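Local coordinates for lipolytic protein G-D-S-L family (Veillonella parvula DSM 2008, PDB 4RW0) that probably hydrolyses ester bonds as a lipase or acylhydrolase of the SGNH hydrolase superfamily, at residues 12-23 with 164-174. Residues are numbered along the deposited sequence; the frame is centred on the assembly and turned at random.
Sequences SITRGYDVPYGR and VHPNERGYRLM
Tyr171, on helix 168-182, reaches across to the bend after helix 12-15, and its OH donates to Tyr17 O at 2.6 Å, from above the carbonyl plane. In this SGNH-hydrolase fold, the contact brings the GDS-motif serine, Ser12, to His165, the histidine that probably completes the catalytic site, as in relatives. Ser12 OG lies 2.8 Å from His165 NE2, in the plane of the imidazole, and the two are hydrogen-bonded. Tyr17 turns the edge of its ring to one face of that imidazole, with centroids 4.6 Å apart. Val164 CG2 covers the opposite face. Ile13 packs beside this pair: its CG1 meets Pro166 CD at 4.0 Å, and CG2, anti to the backbone N, reaches the CE of selenomethionine Met174.

Pro166 CB sits over one face of the Tyr171 ring, and both methyls of Val19 pack near CD2. A phenylalanine at Tyr171 would probably leave Tyr17 O without this donor and hold the bend carrying Tyr17 less firmly.

Further out, a water bridges Arg23 O and Glu168 O. Glu168 CG lies against Val19 CG1 at 3.7 Å, and the chain then extends to Arg23. The carboxylate and guanidinium planes stand 83° apart. Even so, Arg23 NH1 meets the syn side of Glu168 OE1 at 2.8 Å, closing a salt bridge.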
ATOM      1  N   SER A  12       7.218  -2.263  -5.050  1.00 18.24           N
ATOM      2  CA  SER A  12       7.203  -1.577  -6.361  1.00 21.92           C
ATOM      3  C   SER A  12       5.845  -1.040  -6.746  1.00 22.70           C
ATOM      4  O   SER A  12       5.748  -0.107  -7.513  1.00 20.55           O
ATOM      5  CB  SER A  12       7.763  -2.526  -7.395  1.00 23.77           C
ATOM      6  OG  SER A  12       6.851  -3.582  -7.412  1.00 30.17           O
ATOM      7  N   ILE A  13       4.785  -1.543  -6.120  1.00 21.47           N
ATOM      8  CA  ILE A  13       3.431  -1.098  -6.432  1.00 24.76           C
ATOM      9  C   ILE A  13       3.122   0.182  -5.657  1.00 23.63           C
ATOM     10  O   ILE A  13       2.254   0.952  -6.025  1.00 27.48           O
ATOM     11  CB  ILE A  13       2.405  -2.232  -6.146  1.00 25.25           C
ATOM     12  CG1 ILE A  13       2.601  -3.372  -7.147  1.00 27.90           C
ATOM     13  CG2 ILE A  13       0.975  -1.745  -6.257  1.00 28.77           C
ATOM     14  CD1 ILE A  13       1.788  -4.616  -6.852  1.00 30.57           C
ATOM     15  N   THR A  14       3.833   0.439  -4.571  1.00 20.18           N
ATOM     16  CA  THR A  14       3.795   1.738  -3.964  1.00 20.39           C
ATOM     17  C   THR A  14       4.812   2.722  -4.658  1.00 20.23           C
ATOM     18  O   THR A  14       4.557   3.932  -4.792  1.00 20.17           O
ATOM     19  CB  THR A  14       4.119   1.597  -2.470  1.00 20.64           C
ATOM     20  OG1 THR A  14       3.017   0.933  -1.839  1.00 24.53           O
ATOM     21  CG2 THR A  14       4.391   2.935  -1.818  1.00 21.56           C
ATOM     22  N   ARG A  15       5.973   2.218  -5.030  1.00 19.75           N
ATOM     23  CA  ARG A  15       7.013   3.068  -5.706  1.00 20.75           C
ATOM     24  C   ARG A  15       6.444   3.569  -7.078  1.00 20.33           C
ATOM     25  O   ARG A  15       6.661   4.700  -7.463  1.00 21.53           O
ATOM     26  CB  ARG A  15       8.269   2.274  -5.971  1.00 23.50           C
ATOM     27  CG  ARG A  15       9.545   3.072  -6.049  1.00 25.64           C
ATOM     28  CD  ARG A  15       9.839   3.502  -7.447  1.00 31.81           C
ATOM     29  NE  ARG A  15      10.198   2.421  -8.379  1.00 30.92           N
ATOM     30  CZ  ARG A  15      10.173   2.587  -9.712  1.00 31.29           C
ATOM     31  NH1 ARG A  15       9.836   3.751 -10.266  1.00 29.43           N
ATOM     32  NH2 ARG A  15      10.445   1.589 -10.524  1.00 31.94           N
ATOM     33  N   GLY A  16       5.678   2.745  -7.761  1.00 20.11           N
ATOM     34  CA  GLY A  16       5.153   3.076  -9.099  1.00 22.18           C
ATOM     35  C   GLY A  16       5.890   2.492 -10.308  1.00 22.74           C
ATOM     36  O   GLY A  16       6.139   3.185 -11.279  1.00 26.36           O
ATOM     37  N   TYR A  17       6.257   1.224 -10.211  1.00 21.78           N
ATOM     38  CA  TYR A  17       6.873   0.508 -11.254  1.00 23.39           C
ATOM     39  C   TYR A  17       5.730   0.117 -12.192  1.00 24.97           C
ATOM     40  O   TYR A  17       4.697  -0.493 -11.734  1.00 27.91           O
ATOM     41  CB  TYR A  17       7.560  -0.765 -10.722  1.00 24.90           C
ATOM     42  CG  TYR A  17       8.255  -1.619 -11.766  1.00 24.99           C
ATOM     43  CD1 TYR A  17       9.587  -1.407 -12.092  1.00 29.34           C
ATOM     44  CD2 TYR A  17       7.586  -2.639 -12.400  1.00 26.72           C
ATOM     45  CE1 TYR A  17      10.220  -2.198 -13.040  1.00 34.00           C
ATOM     46  CE2 TYR A  17       8.199  -3.425 -13.370  1.00 29.67           C
ATOM     47  CZ  TYR A  17       9.512  -3.194 -13.669  1.00 34.27           C
ATOM     48  OH  TYR A  17      10.125  -3.938 -14.619  1.00 39.35           O
ATOM     49  N   ASP A  18       5.852   0.400 -13.466  1.00 22.29           N
ATOM     50  CA  ASP A  18       7.020   0.919 -14.198  1.00 25.67           C
ATOM     51  C   ASP A  18       6.504   2.064 -15.178  1.00 25.09           C
ATOM     52  O   ASP A  18       6.337   1.894 -16.373  1.00 27.36           O
ATOM     53  CB  ASP A  18       7.488  -0.255 -15.077  1.00 32.63           C
ATOM     54  CG  ASP A  18       8.638   0.109 -15.979  1.00 42.44           C
ATOM     55  OD1 ASP A  18       9.343   1.087 -15.644  1.00 44.92           O
ATOM     56  OD2 ASP A  18       8.814  -0.560 -17.016  1.00 41.77           O
ATOM     57  N   VAL A  19       6.100   3.172 -14.624  1.00 22.94           N
ATOM     58  CA  VAL A  19       5.490   4.240 -15.374  1.00 22.07           C
ATOM     59  C   VAL A  19       6.318   5.488 -15.030  1.00 23.76           C
ATOM     60  O   VAL A  19       7.094   5.477 -14.056  1.00 20.55           O
ATOM     61  CB  VAL A  19       4.033   4.428 -14.977  1.00 21.76           C
ATOM     62  CG1 VAL A  19       3.228   3.161 -15.282  1.00 21.03           C
ATOM     63  CG2 VAL A  19       3.913   4.784 -13.480  1.00 22.44           C
ATOM     64  N   PRO A  20       6.195   6.533 -15.833  1.00 23.22           N
ATOM     65  CA  PRO A  20       6.999   7.731 -15.547  1.00 24.33           C
ATOM     66  C   PRO A  20       6.724   8.339 -14.184  1.00 23.10           C
ATOM     67  O   PRO A  20       5.625   8.241 -13.632  1.00 20.26           O
ATOM     68  CB  PRO A  20       6.623   8.696 -16.690  1.00 25.90           C
ATOM     69  CG  PRO A  20       6.211   7.784 -17.831  1.00 27.14           C
ATOM     70  CD  PRO A  20       5.457   6.647 -17.128  1.00 24.95           C
ATOM     71  N   TYR A  21       7.754   8.950 -13.591  1.00 22.43           N
ATOM     72  CA  TYR A  21       7.628   9.598 -12.319  1.00 21.74           C
ATOM     73  C   TYR A  21       6.554  10.614 -12.426  1.00 23.54           C
ATOM     74  O   TYR A  21       6.570  11.410 -13.310  1.00 23.24           O
ATOM     75  CB  TYR A  21       8.994  10.261 -11.852  1.00 24.48           C
ATOM     76  CG  TYR A  21       8.846  10.882 -10.473  1.00 22.75           C
ATOM     77  CD1 TYR A  21       8.908  10.095  -9.307  1.00 23.87           C
ATOM     78  CD2 TYR A  21       8.586  12.219 -10.330  1.00 27.95           C
ATOM     79  CE1 TYR A  21       8.690  10.652  -8.044  1.00 22.23           C
ATOM     80  CE2 TYR A  21       8.399  12.786  -9.078  1.00 28.12           C
ATOM     81  CZ  TYR A  21       8.491  11.984  -7.941  1.00 23.74           C
ATOM     82  OH  TYR A  21       8.217  12.571  -6.755  1.00 27.73           O
ATOM     83  N   GLY A  22       5.603  10.600 -11.524  1.00 20.08           N
ATOM     84  CA  GLY A  22       4.424  11.439 -11.610  1.00 20.53           C
ATOM     85  C   GLY A  22       3.164  10.656 -11.964  1.00 21.42           C
ATOM     86  O   GLY A  22       2.072  11.088 -11.636  1.00 22.72           O
ATOM     87  N   ARG A  23       3.336   9.480 -12.434  1.00 19.78           N
ATOM     88  CA  ARG A  23       2.164   8.724 -12.769  1.00 19.81           C
ATOM     89  C   ARG A  23       1.864   7.488 -11.958  1.00 21.46           C
ATOM     90  O   ARG A  23       0.879   6.786 -12.197  1.00 19.58           O
ATOM     91  CB  ARG A  23       2.221   8.391 -14.252  1.00 22.11           C
ATOM     92  CG  ARG A  23       1.933   9.640 -15.069  1.00 23.95           C
ATOM     93  CD  ARG A  23       2.200   9.533 -16.558  1.00 25.56           C
ATOM     94  NE  ARG A  23       1.930  10.836 -17.161  1.00 25.80           N
ATOM     95  CZ  ARG A  23       1.076  11.054 -18.155  1.00 27.65           C
ATOM     96  NH1 ARG A  23       0.410  10.049 -18.705  1.00 25.50           N
ATOM     97  NH2 ARG A  23       0.899  12.288 -18.609  1.00 26.58           N
ATOM     98  N   VAL A 164       1.510  -8.837 -11.730  1.00 23.68           N
ATOM     99  CA  VAL A 164       1.094  -8.023 -10.570  1.00 23.57           C
ATOM    100  C   VAL A 164       1.064  -6.501 -10.749  1.00 20.88           C
ATOM    101  O   VAL A 164       0.323  -5.791 -10.064  1.00 20.97           O
ATOM    102  CB  VAL A 164       1.949  -8.308  -9.293  1.00 27.19           C
ATOM    103  CG1 VAL A 164       1.728  -9.741  -8.847  1.00 28.91           C
ATOM    104  CG2 VAL A 164       3.437  -8.041  -9.517  1.00 27.87           C
ATOM    105  N   HIS A 165       1.878  -5.996 -11.644  1.00 20.99           N
ATOM    106  CA  HIS A 165       2.035  -4.531 -11.752  1.00 21.38           C
ATOM    107  C   HIS A 165       0.913  -3.855 -12.501  1.00 20.69           C
ATOM    108  O   HIS A 165       0.608  -4.251 -13.634  1.00 19.02           O
ATOM    109  CB  HIS A 165       3.364  -4.179 -12.403  1.00 22.58           C
ATOM    110  CG  HIS A 165       4.513  -4.448 -11.503  1.00 25.05           C
ATOM    111  ND1 HIS A 165       5.485  -5.363 -11.806  1.00 28.27           N
ATOM    112  CD2 HIS A 165       4.789  -3.995 -10.259  1.00 30.12           C
ATOM    113  CE1 HIS A 165       6.328  -5.456 -10.790  1.00 28.67           C
ATOM    114  NE2 HIS A 165       5.921  -4.642  -9.843  1.00 29.99           N
ATOM    115  N   PRO A 166       0.314  -2.844 -11.872  1.00 18.46           N
ATOM    116  CA  PRO A 166      -0.627  -2.032 -12.585  1.00 19.74           C
ATOM    117  C   PRO A 166       0.005  -1.338 -13.779  1.00 19.98           C
ATOM    118  O   PRO A 166       1.220  -1.072 -13.788  1.00 19.82           O
ATOM    119  CB  PRO A 166      -1.117  -1.033 -11.524  1.00 20.93           C
ATOM    120  CG  PRO A 166      -0.811  -1.688 -10.196  1.00 22.57           C
ATOM    121  CD  PRO A 166       0.486  -2.414 -10.459  1.00 20.15           C
ATOM    122  N   ASN A 167      -0.774  -1.080 -14.826  1.00 19.30           N
ATOM    123  CA  ASN A 167      -0.365  -0.119 -15.855  1.00 17.71           C
ATOM    124  C   ASN A 167      -0.842   1.302 -15.420  1.00 16.71           C
ATOM    125  O   ASN A 167      -1.378   1.444 -14.357  1.00 15.90           O
ATOM    126  CB  ASN A 167      -0.906  -0.535 -17.237  1.00 18.14           C
ATOM    127  CG  ASN A 167      -2.403  -0.464 -17.300  1.00 19.52           C
ATOM    128  OD1 ASN A 167      -3.057   0.276 -16.549  1.00 19.76           O
ATOM    129  ND2 ASN A 167      -2.976  -1.217 -18.227  1.00 21.74           N
ATOM    130  N   GLU A 168      -0.668   2.330 -16.271  1.00 17.72           N
ATOM    131  CA  GLU A 168      -1.037   3.714 -15.920  1.00 16.78           C
ATOM    132  C   GLU A 168      -2.481   3.846 -15.568  1.00 18.30           C
ATOM    133  O   GLU A 168      -2.836   4.634 -14.711  1.00 16.48           O
ATOM    134  CB  GLU A 168      -0.729   4.676 -17.057  1.00 17.30           C
ATOM    135  CG  GLU A 168       0.751   5.123 -17.144  1.00 17.55           C
ATOM    136  CD  GLU A 168       0.982   6.261 -18.137  1.00 20.33           C
ATOM    137  OE1 GLU A 168       0.194   7.270 -18.177  1.00 22.01           O
ATOM    138  OE2 GLU A 168       2.004   6.213 -18.871  1.00 25.90           O
ATOM    139  N   ARG A 169      -3.366   3.096 -16.240  1.00 16.95           N
ATOM    140  CA  ARG A 169      -4.796   3.185 -15.901  1.00 16.69           C
ATOM    141  C   ARG A 169      -5.042   2.642 -14.529  1.00 16.27           C
ATOM    142  O   ARG A 169      -5.797   3.204 -13.761  1.00 17.76           O
ATOM    143  CB  ARG A 169      -5.681   2.464 -16.970  1.00 18.98           C
ATOM    144  CG  ARG A 169      -7.182   2.463 -16.585  1.00 20.04           C
ATOM    145  CD  ARG A 169      -8.118   1.796 -17.597  1.00 21.12           C
ATOM    146  NE  ARG A 169      -8.178   2.542 -18.836  1.00 21.08           N
ATOM    147  CZ  ARG A 169      -7.521   2.282 -19.902  1.00 21.24           C
ATOM    148  NH1 ARG A 169      -6.735   1.232 -19.991  1.00 27.49           N
ATOM    149  NH2 ARG A 169      -7.659   3.100 -20.941  1.00 24.72           N
ATOM    150  N   GLY A 170      -4.393   1.538 -14.218  1.00 17.53           N
ATOM    151  CA  GLY A 170      -4.551   0.922 -12.910  1.00 18.54           C
ATOM    152  C   GLY A 170      -4.051   1.847 -11.816  1.00 17.42           C
ATOM    153  O   GLY A 170      -4.648   1.957 -10.798  1.00 18.04           O
ATOM    154  N   TYR A 171      -2.941   2.558 -12.083  1.00 16.03           N
ATOM    155  CA  TYR A 171      -2.441   3.541 -11.079  1.00 15.18           C
ATOM    156  C   TYR A 171      -3.386   4.734 -10.917  1.00 15.95           C
ATOM    157  O   TYR A 171      -3.574   5.228  -9.788  1.00 15.82           O
ATOM    158  CB  TYR A 171      -1.038   3.983 -11.441  1.00 16.65           C
ATOM    159  CG  TYR A 171       0.075   2.987 -11.082  1.00 17.78           C
ATOM    160  CD1 TYR A 171       0.156   2.519  -9.810  1.00 21.27           C
ATOM    161  CD2 TYR A 171       1.011   2.547 -11.997  1.00 17.14           C
ATOM    162  CE1 TYR A 171       1.120   1.588  -9.450  1.00 23.14           C
ATOM    163  CE2 TYR A 171       2.044   1.637 -11.658  1.00 19.28           C
ATOM    164  CZ  TYR A 171       2.081   1.169 -10.362  1.00 21.73           C
ATOM    165  OH  TYR A 171       3.049   0.309  -9.873  1.00 23.39           O
ATOM    166  N   ARG A 172      -4.059   5.194 -12.011  1.00 16.21           N
ATOM    167  CA  ARG A 172      -5.020   6.281 -11.840  1.00 16.67           C
ATOM    168  C   ARG A 172      -6.187   5.837 -10.951  1.00 18.01           C
ATOM    169  O   ARG A 172      -6.568   6.565 -10.010  1.00 18.77           O
ATOM    170  CB  ARG A 172      -5.551   6.805 -13.173  1.00 17.48           C
ATOM    171  CG  ARG A 172      -4.529   7.463 -14.042  1.00 18.91           C
ATOM    172  CD  ARG A 172      -5.213   8.291 -15.145  1.00 21.32           C
ATOM    173  NE  ARG A 172      -5.956   7.437 -16.067  1.00 20.74           N
ATOM    174  CZ  ARG A 172      -5.466   6.788 -17.096  1.00 20.89           C
ATOM    175  NH1 ARG A 172      -4.199   6.923 -17.482  1.00 19.74           N
ATOM    176  NH2 ARG A 172      -6.288   6.064 -17.856  1.00 20.90           N
ATOM    177  N   LEU A 173      -6.736   4.639 -11.212  1.00 18.87           N
ATOM    178  CA  LEU A 173      -7.862   4.150 -10.431  1.00 18.93           C
ATOM    179  C   LEU A 173      -7.484   3.978  -8.946  1.00 20.40           C
ATOM    180  O   LEU A 173      -8.255   4.284  -8.054  1.00 19.17           O
ATOM    181  CB  LEU A 173      -8.387   2.839 -10.996  1.00 20.83           C
ATOM    182  CG  LEU A 173      -9.034   2.950 -12.408  1.00 24.33           C
ATOM    183  CD1 LEU A 173      -9.482   1.596 -12.967  1.00 25.86           C
ATOM    184  CD2 LEU A 173     -10.207   3.900 -12.409  1.00 24.30           C
HETATM  185  N   MSE A 174      -6.254   3.543  -8.699  1.00 18.91           N
HETATM  186  CA  MSE A 174      -5.765   3.398  -7.305  1.00 18.49           C
HETATM  187  C   MSE A 174      -5.677   4.736  -6.675  1.00 17.57           C
HETATM  188  O   MSE A 174      -6.091   4.894  -5.579  1.00 20.09           O
HETATM  189  CB  MSE A 174      -4.410   2.658  -7.320  1.00 18.33           C
HETATM  190  CG  MSE A 174      -4.463   1.188  -7.604  1.00 20.17           C
HETATM  191 SE   MSE A 174      -2.631   0.421  -7.636  1.00 21.73          SE
HETATM  192  CE  MSE A 174      -2.161   0.477  -5.706  1.00 23.38           C
TER
HETATM  193  O   HOH W   1       3.738  -1.030 -15.039  1.00 20.68           O
HETATM  194  O   HOH W   2      -0.963   6.674 -14.258  1.00 17.10           O